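Local coordinates for Lin0012 protein (Listeria innocua, PDB 3K17) that probably acts as a phosphomevalonate kinase of the GHMP kinase family, using ATP to phosphorylate phosphomevalonate in the mevalonate route to isoprenoids, at residues R37-T42 against A121-A126; E50-H55 against K100-T105; G66-D71 against E80-A85. All blocks are in the same frame, centred on the assembly; numbering follows the deposited sequence.

Contacts 1 and 2 share one mixed sheet, in which strands 37-45 and 99-105 are antiparallel neighbours, whereas contact 3 lies beyond it, where a loop meets helix 76-91. Contact 1 is buried: branched strand side chains rest on helix alanines, with no polar bond between the segments. Contact 2, the largest in buried area, is partly exposed: backbone hydrogen bonds join its strands, with a polar cluster on one face and hydrophobic side chains on the other. Contact 3 is again buried, and combines a leucine-isoleucine contact with an amide set against backbone. Leu51 and Met101 of contact 2 meet Ile82 of contact 3, while Ile39 and Leu41 of contact 1 pack on Ile103.

Contact 1: R37-T42 against A121-A126; sequences RYITLT and AAATVA
Ile39 and Leu41 of strand 37-45 pack on the alanine-rich face of helix 119-135, the layering of helix over sheet that forms the core of the GHMP kinase N-terminal domain. Both side chains leave the strand on its helix-facing side. The CD1 tip of Ile39 reaches into the helix surface, 3.2 Å from Ala122 CB and 4.0 Å from Ala123 CB. The first of these is shorter than normal carbon packing, and the chi1 of Ile39, -93°, is displaced from a staggered value, so the spot is either strained or slightly misplaced in the model. Its other branch, CG2, rests against Ala126 CB at 3.9 Å. Leu41, further along the strand, meets the same alanine: its CD1 lies 3.9 Å from Ala126 CB and 3.5 Å from Ala126 O, so Ala126 sits between the two strand residues. The axes of the two segments approach to 8.6 Å, consistent with the small alanine side chains, and cross at -33°. Helix 162-169 touches Ala122 through Cys167, and Ile11 of strand 7-18 also touches Ala126. Helix 119-135 starts within the glycine- and serine-rich GLGSSAA sequence, which in GHMP kinases characteristically forms the loop that holds the ATP phosphates.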
ATOM      1  N   ARG A  37      24.762 -19.179 -32.039  1.00 17.04           N
ATOM      2  CA  ARG A  37      23.569 -19.602 -31.290  1.00 17.47           C
ATOM      3  C   ARG A  37      22.709 -18.351 -31.292  1.00 17.36           C
ATOM      4  O   ARG A  37      23.172 -17.263 -30.947  1.00 17.80           O
ATOM      5  CB  ARG A  37      23.957 -20.062 -29.884  1.00 16.57           C
ATOM      6  CG  ARG A  37      24.787 -21.348 -29.952  1.00 18.36           C
ATOM      7  CD  ARG A  37      25.494 -21.725 -28.661  1.00 17.88           C
ATOM      8  NE  ARG A  37      26.496 -22.747 -28.955  1.00 20.86           N
ATOM      9  CZ  ARG A  37      26.226 -24.021 -29.222  1.00 20.01           C
ATOM     10  NH1 ARG A  37      24.972 -24.458 -29.213  1.00 21.09           N
ATOM     11  NH2 ARG A  37      27.206 -24.846 -29.567  1.00 19.00           N
ATOM     12  N   TYR A  38      21.453 -18.513 -31.686  1.00 15.98           N
ATOM     13  CA  TYR A  38      20.580 -17.374 -31.873  1.00 15.85           C
ATOM     14  C   TYR A  38      19.257 -17.258 -31.139  1.00 16.50           C
ATOM     15  O   TYR A  38      18.679 -18.228 -30.641  1.00 14.04           O
ATOM     16  CB  TYR A  38      20.255 -17.264 -33.369  1.00 16.85           C
ATOM     17  CG  TYR A  38      21.470 -17.205 -34.269  1.00 17.93           C
ATOM     18  CD1 TYR A  38      21.943 -15.981 -34.742  1.00 17.03           C
ATOM     19  CD2 TYR A  38      22.186 -18.363 -34.590  1.00 18.06           C
ATOM     20  CE1 TYR A  38      23.088 -15.900 -35.501  1.00 16.63           C
ATOM     21  CE2 TYR A  38      23.355 -18.295 -35.358  1.00 19.91           C
ATOM     22  CZ  TYR A  38      23.793 -17.052 -35.807  1.00 18.84           C
ATOM     23  OH  TYR A  38      24.936 -16.938 -36.557  1.00 18.25           O
ATOM     24  N   ILE A  39      18.796 -16.018 -31.111  1.00 15.63           N
ATOM     25  CA  ILE A  39      17.490 -15.686 -30.609  1.00 18.06           C
ATOM     26  C   ILE A  39      16.833 -15.446 -31.968  1.00 18.44           C
ATOM     27  O   ILE A  39      17.442 -14.822 -32.851  1.00 19.08           O
ATOM     28  CB  ILE A  39      17.506 -14.391 -29.766  1.00 19.99           C
ATOM     29  CG1 ILE A  39      17.710 -14.767 -28.288  1.00 20.97           C
ATOM     30  CG2 ILE A  39      16.211 -13.606 -29.985  1.00 16.10           C
ATOM     31  CD1 ILE A  39      17.759 -13.606 -27.341  1.00 28.76           C
ATOM     32  N   THR A  40      15.630 -15.976 -32.164  1.00 18.15           N
ATOM     33  CA  THR A  40      14.928 -15.801 -33.433  1.00 18.19           C
ATOM     34  C   THR A  40      13.612 -15.076 -33.203  1.00 18.26           C
ATOM     35  O   THR A  40      12.783 -15.519 -32.411  1.00 19.89           O
ATOM     36  CB  THR A  40      14.626 -17.163 -34.097  1.00 18.70           C
ATOM     37  OG1 THR A  40      15.854 -17.854 -34.338  1.00 21.32           O
ATOM     38  CG2 THR A  40      13.898 -16.969 -35.422  1.00 20.78           C
ATOM     39  N   LEU A  41      13.426 -13.953 -33.884  1.00 17.68           N
ATOM     40  CA  LEU A  41      12.190 -13.191 -33.754  1.00 17.79           C
ATOM     41  C   LEU A  41      11.453 -13.229 -35.098  1.00 19.79           C
ATOM     42  O   LEU A  41      11.976 -12.767 -36.115  1.00 17.64           O
ATOM     43  CB  LEU A  41      12.500 -11.739 -33.347  1.00 14.36           C
ATOM     44  CG  LEU A  41      11.293 -10.911 -32.896  1.00 17.82           C
ATOM     45  CD1 LEU A  41      11.753  -9.696 -32.119  1.00 14.06           C
ATOM     46  CD2 LEU A  41      10.453 -10.497 -34.109  1.00 17.98           C
ATOM     47  N   THR A  42      10.252 -13.803 -35.098  1.00 20.53           N
ATOM     48  CA  THR A  42       9.442 -13.893 -36.311  1.00 21.23           C
ATOM     49  C   THR A  42       8.315 -12.863 -36.218  1.00 22.12           C
ATOM     50  O   THR A  42       7.537 -12.860 -35.257  1.00 22.16           O
ATOM     51  CB  THR A  42       8.873 -15.319 -36.478  1.00 23.86           C
ATOM     52  OG1 THR A  42       9.958 -16.258 -36.499  1.00 21.98           O
ATOM     53  CG2 THR A  42       8.088 -15.445 -37.782  1.00 23.73           C
ATOM     54  N   ALA A 121      20.442  -8.782 -24.096  1.00 13.78           N
ATOM     55  CA  ALA A 121      20.907  -7.933 -25.189  1.00 13.20           C
ATOM     56  C   ALA A 121      20.391  -8.467 -26.528  1.00 11.95           C
ATOM     57  O   ALA A 121      19.872  -7.713 -27.352  1.00 13.42           O
ATOM     58  CB  ALA A 121      22.423  -7.890 -25.200  1.00 12.08           C
ATOM     59  N   ALA A 122      20.521  -9.775 -26.736  1.00 12.45           N
ATOM     60  CA  ALA A 122      20.086 -10.378 -27.992  1.00 12.24           C
ATOM     61  C   ALA A 122      18.602 -10.166 -28.257  1.00 12.53           C
ATOM     62  O   ALA A 122      18.188  -9.903 -29.393  1.00 12.59           O
ATOM     63  CB  ALA A 122      20.419 -11.861 -28.003  1.00 11.47           C
ATOM     64  N   ALA A 123      17.794 -10.276 -27.209  1.00 13.53           N
ATOM     65  CA  ALA A 123      16.358 -10.083 -27.358  1.00 12.42           C
ATOM     66  C   ALA A 123      16.079  -8.627 -27.720  1.00 11.92           C
ATOM     67  O   ALA A 123      15.269  -8.329 -28.605  1.00 11.76           O
ATOM     68  CB  ALA A 123      15.639 -10.457 -26.051  1.00 14.83           C
ATOM     69  N   THR A 124      16.744  -7.718 -27.020  1.00 13.15           N
ATOM     70  CA  THR A 124      16.576  -6.297 -27.281  1.00 12.32           C
ATOM     71  C   THR A 124      16.920  -5.987 -28.753  1.00 14.17           C
ATOM     72  O   THR A 124      16.161  -5.322 -29.463  1.00 13.27           O
ATOM     73  CB  THR A 124      17.490  -5.469 -26.363  1.00 13.02           C
ATOM     74  OG1 THR A 124      17.143  -5.720 -24.998  1.00 14.12           O
ATOM     75  CG2 THR A 124      17.331  -3.980 -26.645  1.00 10.08           C
ATOM     76  N   VAL A 125      18.067  -6.479 -29.197  1.00 13.84           N
ATOM     77  CA  VAL A 125      18.521  -6.253 -30.573  1.00 13.51           C
ATOM     78  C   VAL A 125      17.568  -6.875 -31.596  1.00 15.45           C
ATOM     79  O   VAL A 125      17.357  -6.311 -32.669  1.00 16.83           O
ATOM     80  CB  VAL A 125      19.963  -6.807 -30.771  1.00 13.48           C
ATOM     81  CG1 VAL A 125      20.352  -6.820 -32.253  1.00 13.74           C
ATOM     82  CG2 VAL A 125      20.952  -5.934 -29.993  1.00 11.49           C
ATOM     83  N   ALA A 126      16.977  -8.024 -31.264  1.00 13.63           N
ATOM     84  CA  ALA A 126      16.045  -8.682 -32.169  1.00 15.45           C
ATOM     85  C   ALA A 126      14.798  -7.813 -32.366  1.00 18.22           C
ATOM     86  O   ALA A 126      14.304  -7.658 -33.491  1.00 18.49           O
ATOM     87  CB  ALA A 126      15.653 -10.067 -31.624  1.00 11.70           C
TER

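Contact 2: E50-H55 against K100-T105; sequences ELWIPH and KMVIET
Glu50 and Lys100 lie side by side, pointing the same way from adjacent strands, with Trp52 slanting across the lysine. The carboxylate oxygen Glu50 OE1 rests against the lysine's aliphatic chain, 3.2 Å from Lys100 CD. Because that chain is fully extended, it carries the ammonium past the carboxylate, and a water bridges the remaining gap: it donates to Glu50 OE1 at 2.7 Å and accepts from Lys100 NZ at 3.0 Å. The same oxygen takes the indole N-H, with Trp52 NE1 2.8 Å from Glu50 OE1. This bond lies in the ring plane but meets the carboxylate 39° above its own plane; it restrains the rotation of the indole. Trp52 and Val102 also run alongside each other, and Val102 CG2 makes an off-centre CH-pi contact 4.2 Å from the centroid of the five-membered ring.

Underneath, the strands are parallel and in register, joined by Met101 N to Glu50 O (2.7 Å), Trp52 N to Met101 O (2.9 Å) and Ile103 N to Trp52 O. Helix 76-91 links them in a left-handed beta-alpha-beta crossover, the unusual connection known from the ribosomal protein S5 domain 2-like fold of GHMP kinases. Leu51 and the selenomethionine Met101 emerge on the face opposite Trp52, crossing each other beneath the helix, where Ile82 touches both. Past the end of the short strand, Ile53 and Ile103 again run side by side, Ile53 CG2 meeting Ile103 CD1 at 4.1 Å. Pro54 then lays its ring over Ile103 O, while its CG and CB edge meets Thr105 CG2.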
ATOM      1  N   GLU A  50       0.857  -8.380 -30.854  1.00 20.45           N
ATOM      2  CA  GLU A  50       1.062  -9.608 -30.117  1.00 21.84           C
ATOM      3  C   GLU A  50       2.548  -9.868 -29.917  1.00 21.92           C
ATOM      4  O   GLU A  50       3.321  -9.838 -30.878  1.00 21.70           O
ATOM      5  CB  GLU A  50       0.455 -10.759 -30.900  1.00 23.30           C
ATOM      6  CG  GLU A  50      -0.377 -11.702 -30.094  1.00 25.91           C
ATOM      7  CD  GLU A  50      -1.020 -12.747 -30.965  1.00 27.03           C
ATOM      8  OE1 GLU A  50      -0.276 -13.557 -31.556  1.00 28.15           O
ATOM      9  OE2 GLU A  50      -2.265 -12.752 -31.065  1.00 27.69           O
ATOM     10  N   LEU A  51       2.949 -10.099 -28.673  1.00 17.80           N
ATOM     11  CA  LEU A  51       4.343 -10.408 -28.381  1.00 17.95           C
ATOM     12  C   LEU A  51       4.388 -11.699 -27.580  1.00 17.94           C
ATOM     13  O   LEU A  51       3.681 -11.842 -26.580  1.00 13.64           O
ATOM     14  CB  LEU A  51       5.015  -9.293 -27.567  1.00 14.94           C
ATOM     15  CG  LEU A  51       6.420  -9.643 -27.058  1.00 16.07           C
ATOM     16  CD1 LEU A  51       7.364  -9.909 -28.243  1.00 13.42           C
ATOM     17  CD2 LEU A  51       6.951  -8.510 -26.188  1.00 13.77           C
ATOM     18  N   TRP A  52       5.219 -12.629 -28.035  1.00 17.17           N
ATOM     19  CA  TRP A  52       5.408 -13.906 -27.365  1.00 18.56           C
ATOM     20  C   TRP A  52       6.897 -14.029 -27.064  1.00 19.05           C
ATOM     21  O   TRP A  52       7.724 -13.770 -27.944  1.00 16.62           O
ATOM     22  CB  TRP A  52       5.038 -15.084 -28.276  1.00 17.73           C
ATOM     23  CG  TRP A  52       3.646 -15.099 -28.806  1.00 20.46           C
ATOM     24  CD1 TRP A  52       3.080 -14.201 -29.665  1.00 20.03           C
ATOM     25  CD2 TRP A  52       2.658 -16.110 -28.572  1.00 23.43           C
ATOM     26  NE1 TRP A  52       1.801 -14.595 -29.988  1.00 22.78           N
ATOM     27  CE2 TRP A  52       1.518 -15.764 -29.330  1.00 25.26           C
ATOM     28  CE3 TRP A  52       2.628 -17.277 -27.797  1.00 23.25           C
ATOM     29  CZ2 TRP A  52       0.354 -16.546 -29.336  1.00 25.78           C
ATOM     30  CZ3 TRP A  52       1.471 -18.055 -27.804  1.00 28.49           C
ATOM     31  CH2 TRP A  52       0.352 -17.684 -28.570  1.00 27.10           C
ATOM     32  N   ILE A  53       7.239 -14.399 -25.836  1.00 15.41           N
ATOM     33  CA  ILE A  53       8.644 -14.602 -25.490  1.00 16.94           C
ATOM     34  C   ILE A  53       8.758 -15.957 -24.813  1.00 18.42           C
ATOM     35  O   ILE A  53       7.769 -16.485 -24.290  1.00 19.02           O
ATOM     36  CB  ILE A  53       9.209 -13.486 -24.584  1.00 16.55           C
ATOM     37  CG1 ILE A  53       8.456 -13.420 -23.247  1.00 15.01           C
ATOM     38  CG2 ILE A  53       9.123 -12.162 -25.312  1.00 11.67           C
ATOM     39  CD1 ILE A  53       9.138 -12.516 -22.242  1.00 14.79           C
ATOM     40  N   PRO A  54       9.962 -16.547 -24.817  1.00 19.29           N
ATOM     41  CA  PRO A  54      10.171 -17.860 -24.204  1.00 19.24           C
ATOM     42  C   PRO A  54       9.683 -18.033 -22.778  1.00 19.82           C
ATOM     43  O   PRO A  54       9.122 -19.069 -22.437  1.00 17.96           O
ATOM     44  CB  PRO A  54      11.684 -18.062 -24.314  1.00 21.07           C
ATOM     45  CG  PRO A  54      12.047 -17.251 -25.538  1.00 17.67           C
ATOM     46  CD  PRO A  54      11.232 -16.004 -25.331  1.00 18.66           C
ATOM     47  N   HIS A  55       9.887 -17.032 -21.939  1.00 22.49           N
ATOM     48  CA  HIS A  55       9.480 -17.177 -20.550  1.00 24.63           C
ATOM     49  C   HIS A  55       7.981 -17.390 -20.317  1.00 26.15           C
ATOM     50  O   HIS A  55       7.595 -18.114 -19.399  1.00 24.05           O
ATOM     51  CB  HIS A  55       9.959 -15.982 -19.727  1.00 29.17           C
ATOM     52  CG  HIS A  55       9.809 -16.179 -18.250  1.00 32.35           C
ATOM     53  ND1 HIS A  55       8.598 -16.063 -17.599  1.00 36.53           N
ATOM     54  CD2 HIS A  55      10.710 -16.539 -17.304  1.00 33.65           C
ATOM     55  CE1 HIS A  55       8.760 -16.343 -16.319  1.00 36.48           C
ATOM     56  NE2 HIS A  55      10.031 -16.636 -16.114  1.00 36.91           N
ATOM     57  N   LYS A 100       2.455  -9.251 -35.059  1.00 20.61           N
ATOM     58  CA  LYS A 100       2.629 -10.358 -34.134  1.00 20.32           C
ATOM     59  C   LYS A 100       4.110 -10.702 -34.162  1.00 19.88           C
ATOM     60  O   LYS A 100       4.687 -10.872 -35.234  1.00 21.16           O
ATOM     61  CB  LYS A 100       1.809 -11.567 -34.578  1.00 21.07           C
ATOM     62  CG  LYS A 100       2.162 -12.867 -33.862  1.00 20.92           C
ATOM     63  CD  LYS A 100       1.285 -14.018 -34.353  1.00 23.74           C
ATOM     64  CE  LYS A 100       1.740 -15.346 -33.764  1.00 24.81           C
ATOM     65  NZ  LYS A 100       0.881 -16.490 -34.169  1.00 23.43           N
HETATM   66  N   MSE A 101       4.726 -10.776 -32.988  1.00 17.79           N
HETATM   67  CA  MSE A 101       6.147 -11.093 -32.885  1.00 19.62           C
HETATM   68  C   MSE A 101       6.355 -12.259 -31.934  1.00 18.65           C
HETATM   69  O   MSE A 101       5.858 -12.247 -30.802  1.00 16.06           O
HETATM   70  CB  MSE A 101       6.934  -9.878 -32.384  1.00 20.16           C
HETATM   71  CG  MSE A 101       7.004  -8.711 -33.376  1.00 21.69           C
HETATM   72 SE   MSE A 101       8.056  -7.229 -32.682  1.00 33.30          SE
HETATM   73  CE  MSE A 101       6.660  -6.326 -31.687  1.00 21.32           C
ATOM     74  N   VAL A 102       7.094 -13.258 -32.403  1.00 17.46           N
ATOM     75  CA  VAL A 102       7.379 -14.452 -31.619  1.00 19.74           C
ATOM     76  C   VAL A 102       8.878 -14.641 -31.460  1.00 20.23           C
ATOM     77  O   VAL A 102       9.602 -14.788 -32.447  1.00 20.05           O
ATOM     78  CB  VAL A 102       6.803 -15.713 -32.297  1.00 21.84           C
ATOM     79  CG1 VAL A 102       7.209 -16.958 -31.513  1.00 20.62           C
ATOM     80  CG2 VAL A 102       5.281 -15.605 -32.388  1.00 19.83           C
ATOM     81  N   ILE A 103       9.341 -14.639 -30.215  1.00 18.17           N
ATOM     82  CA  ILE A 103      10.756 -14.819 -29.938  1.00 16.76           C
ATOM     83  C   ILE A 103      11.066 -16.219 -29.427  1.00 19.81           C
ATOM     84  O   ILE A 103      10.422 -16.709 -28.493  1.00 20.21           O
ATOM     85  CB  ILE A 103      11.250 -13.789 -28.902  1.00 17.52           C
ATOM     86  CG1 ILE A 103      11.076 -12.372 -29.461  1.00 17.80           C
ATOM     87  CG2 ILE A 103      12.714 -14.071 -28.536  1.00 16.72           C
ATOM     88  CD1 ILE A 103      11.557 -11.266 -28.532  1.00 16.59           C
ATOM     89  N   GLU A 104      12.049 -16.859 -30.053  1.00 18.18           N
ATOM     90  CA  GLU A 104      12.496 -18.192 -29.661  1.00 20.27           C
ATOM     91  C   GLU A 104      13.970 -18.045 -29.313  1.00 18.21           C
ATOM     92  O   GLU A 104      14.609 -17.087 -29.745  1.00 17.88           O
ATOM     93  CB  GLU A 104      12.355 -19.183 -30.819  1.00 20.53           C
ATOM     94  CG  GLU A 104      10.939 -19.401 -31.325  1.00 27.27           C
ATOM     95  CD  GLU A 104      10.921 -20.142 -32.662  1.00 32.72           C
ATOM     96  OE1 GLU A 104      11.375 -19.565 -33.685  1.00 30.38           O
ATOM     97  OE2 GLU A 104      10.466 -21.304 -32.687  1.00 34.67           O
ATOM     98  N   THR A 105      14.520 -18.995 -28.562  1.00 17.92           N
ATOM     99  CA  THR A 105      15.929 -18.909 -28.188  1.00 18.48           C
ATOM    100  C   THR A 105      16.722 -20.214 -28.248  1.00 18.19           C
ATOM    101  O   THR A 105      16.170 -21.299 -28.068  1.00 17.83           O
ATOM    102  CB  THR A 105      16.079 -18.345 -26.764  1.00 18.62           C
ATOM    103  OG1 THR A 105      17.462 -18.340 -26.395  1.00 17.93           O
ATOM    104  CG2 THR A 105      15.287 -19.202 -25.764  1.00 16.79           C
TER
HETATM  105  O   HOH W   1      -1.520 -15.683 -32.549  1.00 34.89           O

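Contact 3: G66-D71 against E80-A85; sequences GELKPD and EAINIA
Leu68 meets the helix through two residues, with its side chain on Ile82 and its backbone on Asn83. It leaves its backbone toward the helix, with CG anti to the backbone N (chi1 171°), and its CD2 comes within 3.5 Å of Ile82 CD1, rather close for two methyl groups. Ile82 touches with this terminal CD1 while the two side chains slant across each other.

Asn83 starts off to one side, but a chi1 of -71° sets its CG beside its own backbone N, near the loop. There the amide faces the backbone of Leu68, with Asn83 CG 3.6 Å from Leu68 O and 3.8 Å from Leu68 N, so that a buried polar group of the helix sits against the peptide groups of a segment lacking regular structure.

Glu67 flanks this amide with an extended chain, its carboxylate plane turned 70° from that of the amide. The two carboxylate oxygens have different partners. OE1 forms a salt bridge within the loop, Lys69 NZ approaching Glu67 OE1 to 3.0 Å from above the carboxylate plane; OE2 is held by Arg186 and Tyr189 of the second subunit, which joins the loop to the oligomer interface.

Helix 76-91 is also covered by helices 119-135 and 141-156, Ala81 touching Val127 and Ile84 touching Leu150. Trp62 packs on both Leu68 and Ile82, and Leu51 of strand 50-52 meets Leu68, so loop, helix and strand close around one hydrophobic cluster.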
ATOM      1  N   GLY A  66       0.545   2.462 -29.505  1.00 20.35           N
ATOM      2  CA  GLY A  66       0.536   2.785 -28.093  1.00 20.83           C
ATOM      3  C   GLY A  66       1.663   2.164 -27.287  1.00 20.60           C
ATOM      4  O   GLY A  66       2.597   1.593 -27.839  1.00 20.57           O
ATOM      5  N   GLU A  67       1.553   2.266 -25.968  1.00 20.39           N
ATOM      6  CA  GLU A  67       2.563   1.743 -25.066  1.00 19.37           C
ATOM      7  C   GLU A  67       2.313   0.303 -24.641  1.00 21.02           C
ATOM      8  O   GLU A  67       1.166  -0.121 -24.459  1.00 19.03           O
ATOM      9  CB  GLU A  67       2.639   2.634 -23.822  1.00 19.78           C
ATOM     10  CG  GLU A  67       3.580   2.134 -22.740  1.00 20.05           C
ATOM     11  CD  GLU A  67       3.598   3.049 -21.536  1.00 23.29           C
ATOM     12  OE1 GLU A  67       2.532   3.607 -21.214  1.00 23.61           O
ATOM     13  OE2 GLU A  67       4.667   3.203 -20.906  1.00 22.84           O
ATOM     14  N   LEU A  68       3.396  -0.454 -24.504  1.00 19.76           N
ATOM     15  CA  LEU A  68       3.292  -1.831 -24.047  1.00 20.65           C
ATOM     16  C   LEU A  68       3.823  -1.809 -22.615  1.00 21.98           C
ATOM     17  O   LEU A  68       4.993  -1.498 -22.379  1.00 22.17           O
ATOM     18  CB  LEU A  68       4.136  -2.762 -24.920  1.00 20.05           C
ATOM     19  CG  LEU A  68       4.291  -4.204 -24.418  1.00 20.86           C
ATOM     20  CD1 LEU A  68       2.915  -4.861 -24.264  1.00 17.39           C
ATOM     21  CD2 LEU A  68       5.157  -4.987 -25.384  1.00 17.25           C
ATOM     22  N   LYS A  69       2.959  -2.096 -21.652  1.00 20.58           N
ATOM     23  CA  LYS A  69       3.387  -2.087 -20.262  1.00 22.97           C
ATOM     24  C   LYS A  69       2.767  -3.232 -19.482  1.00 22.97           C
ATOM     25  O   LYS A  69       1.963  -3.009 -18.582  1.00 23.01           O
ATOM     26  CB  LYS A  69       3.033  -0.749 -19.599  1.00 20.79           C
ATOM     27  CG  LYS A  69       1.613  -0.257 -19.852  1.00 23.97           C
ATOM     28  CD  LYS A  69       1.275   0.915 -18.937  1.00 26.89           C
ATOM     29  CE  LYS A  69      -0.095   1.521 -19.240  1.00 30.86           C
ATOM     30  NZ  LYS A  69      -0.075   2.405 -20.441  1.00 32.32           N
ATOM     31  N   PRO A  70       3.150  -4.477 -19.809  1.00 22.59           N
ATOM     32  CA  PRO A  70       2.614  -5.663 -19.125  1.00 25.02           C
ATOM     33  C   PRO A  70       3.072  -5.762 -17.666  1.00 27.07           C
ATOM     34  O   PRO A  70       3.996  -5.069 -17.249  1.00 26.48           O
ATOM     35  CB  PRO A  70       3.120  -6.815 -19.990  1.00 23.60           C
ATOM     36  CG  PRO A  70       4.453  -6.300 -20.475  1.00 21.74           C
ATOM     37  CD  PRO A  70       4.165  -4.851 -20.812  1.00 22.52           C
ATOM     38  N   ASP A  71       2.418  -6.619 -16.888  1.00 31.49           N
ATOM     39  CA  ASP A  71       2.768  -6.773 -15.478  1.00 35.83           C
ATOM     40  C   ASP A  71       3.969  -7.682 -15.214  1.00 35.38           C
ATOM     41  O   ASP A  71       4.750  -7.429 -14.297  1.00 37.78           O
ATOM     42  CB  ASP A  71       1.556  -7.285 -14.688  1.00 40.66           C
ATOM     43  CG  ASP A  71       0.432  -6.262 -14.616  1.00 45.15           C
ATOM     44  OD1 ASP A  71       0.695  -5.109 -14.210  1.00 47.53           O
ATOM     45  OD2 ASP A  71      -0.717  -6.611 -14.959  1.00 50.04           O
ATOM     46  N   GLU A  80      10.477  -2.676 -23.303  1.00 10.69           N
ATOM     47  CA  GLU A  80      11.191  -1.408 -23.386  1.00 12.36           C
ATOM     48  C   GLU A  80      11.684  -1.153 -24.813  1.00 12.09           C
ATOM     49  O   GLU A  80      11.616  -0.029 -25.305  1.00 13.02           O
ATOM     50  CB  GLU A  80      12.378  -1.406 -22.422  1.00 11.54           C
ATOM     51  CG  GLU A  80      13.149  -0.106 -22.382  1.00 12.15           C
ATOM     52  CD  GLU A  80      12.442   0.980 -21.593  1.00 16.86           C
ATOM     53  OE1 GLU A  80      11.397   0.688 -20.978  1.00 16.84           O
ATOM     54  OE2 GLU A  80      12.938   2.126 -21.578  1.00 16.15           O
ATOM     55  N   ALA A  81      12.191  -2.198 -25.464  1.00 12.54           N
ATOM     56  CA  ALA A  81      12.682  -2.070 -26.836  1.00 12.64           C
ATOM     57  C   ALA A  81      11.526  -1.684 -27.757  1.00 12.50           C
ATOM     58  O   ALA A  81      11.682  -0.858 -28.641  1.00 13.31           O
ATOM     59  CB  ALA A  81      13.309  -3.372 -27.290  1.00  9.53           C
ATOM     60  N   ILE A  82      10.358  -2.283 -27.533  1.00 14.46           N
ATOM     61  CA  ILE A  82       9.175  -1.981 -28.332  1.00 12.89           C
ATOM     62  C   ILE A  82       8.725  -0.534 -28.098  1.00 16.18           C
ATOM     63  O   ILE A  82       8.348   0.177 -29.035  1.00 15.60           O
ATOM     64  CB  ILE A  82       8.011  -2.951 -27.972  1.00 14.14           C
ATOM     65  CG1 ILE A  82       8.312  -4.340 -28.531  1.00 11.63           C
ATOM     66  CG2 ILE A  82       6.684  -2.422 -28.509  1.00 15.28           C
ATOM     67  CD1 ILE A  82       7.340  -5.418 -28.069  1.00 19.43           C
ATOM     68  N   ASN A  83       8.774  -0.097 -26.844  1.00 14.54           N
ATOM     69  CA  ASN A  83       8.357   1.258 -26.499  1.00 15.96           C
ATOM     70  C   ASN A  83       9.289   2.317 -27.095  1.00 16.18           C
ATOM     71  O   ASN A  83       8.834   3.309 -27.669  1.00 15.24           O
ATOM     72  CB  ASN A  83       8.272   1.401 -24.973  1.00 15.34           C
ATOM     73  CG  ASN A  83       7.089   0.624 -24.382  1.00 20.08           C
ATOM     74  OD1 ASN A  83       7.139   0.136 -23.241  1.00 18.02           O
ATOM     75  ND2 ASN A  83       6.022   0.510 -25.160  1.00 14.95           N
ATOM     76  N   ILE A  84      10.592   2.109 -26.973  1.00 15.40           N
ATOM     77  CA  ILE A  84      11.528   3.074 -27.520  1.00 17.14           C
ATOM     78  C   ILE A  84      11.472   3.067 -29.054  1.00 16.84           C
ATOM     79  O   ILE A  84      11.589   4.114 -29.682  1.00 15.79           O
ATOM     80  CB  ILE A  84      12.969   2.790 -27.046  1.00 17.53           C
ATOM     81  CG1 ILE A  84      13.868   3.979 -27.381  1.00 18.61           C
ATOM     82  CG2 ILE A  84      13.498   1.526 -27.712  1.00 20.94           C
ATOM     83  CD1 ILE A  84      15.288   3.831 -26.862  1.00 19.61           C
ATOM     84  N   ALA A  85      11.278   1.898 -29.658  1.00 17.03           N
ATOM     85  CA  ALA A  85      11.207   1.828 -31.120  1.00 17.78           C
ATOM     86  C   ALA A  85       9.957   2.576 -31.590  1.00 19.25           C
ATOM     87  O   ALA A  85       9.976   3.302 -32.589  1.00 18.30           O
ATOM     88  CB  ALA A  85      11.159   0.388 -31.575  1.00 16.71           C
TER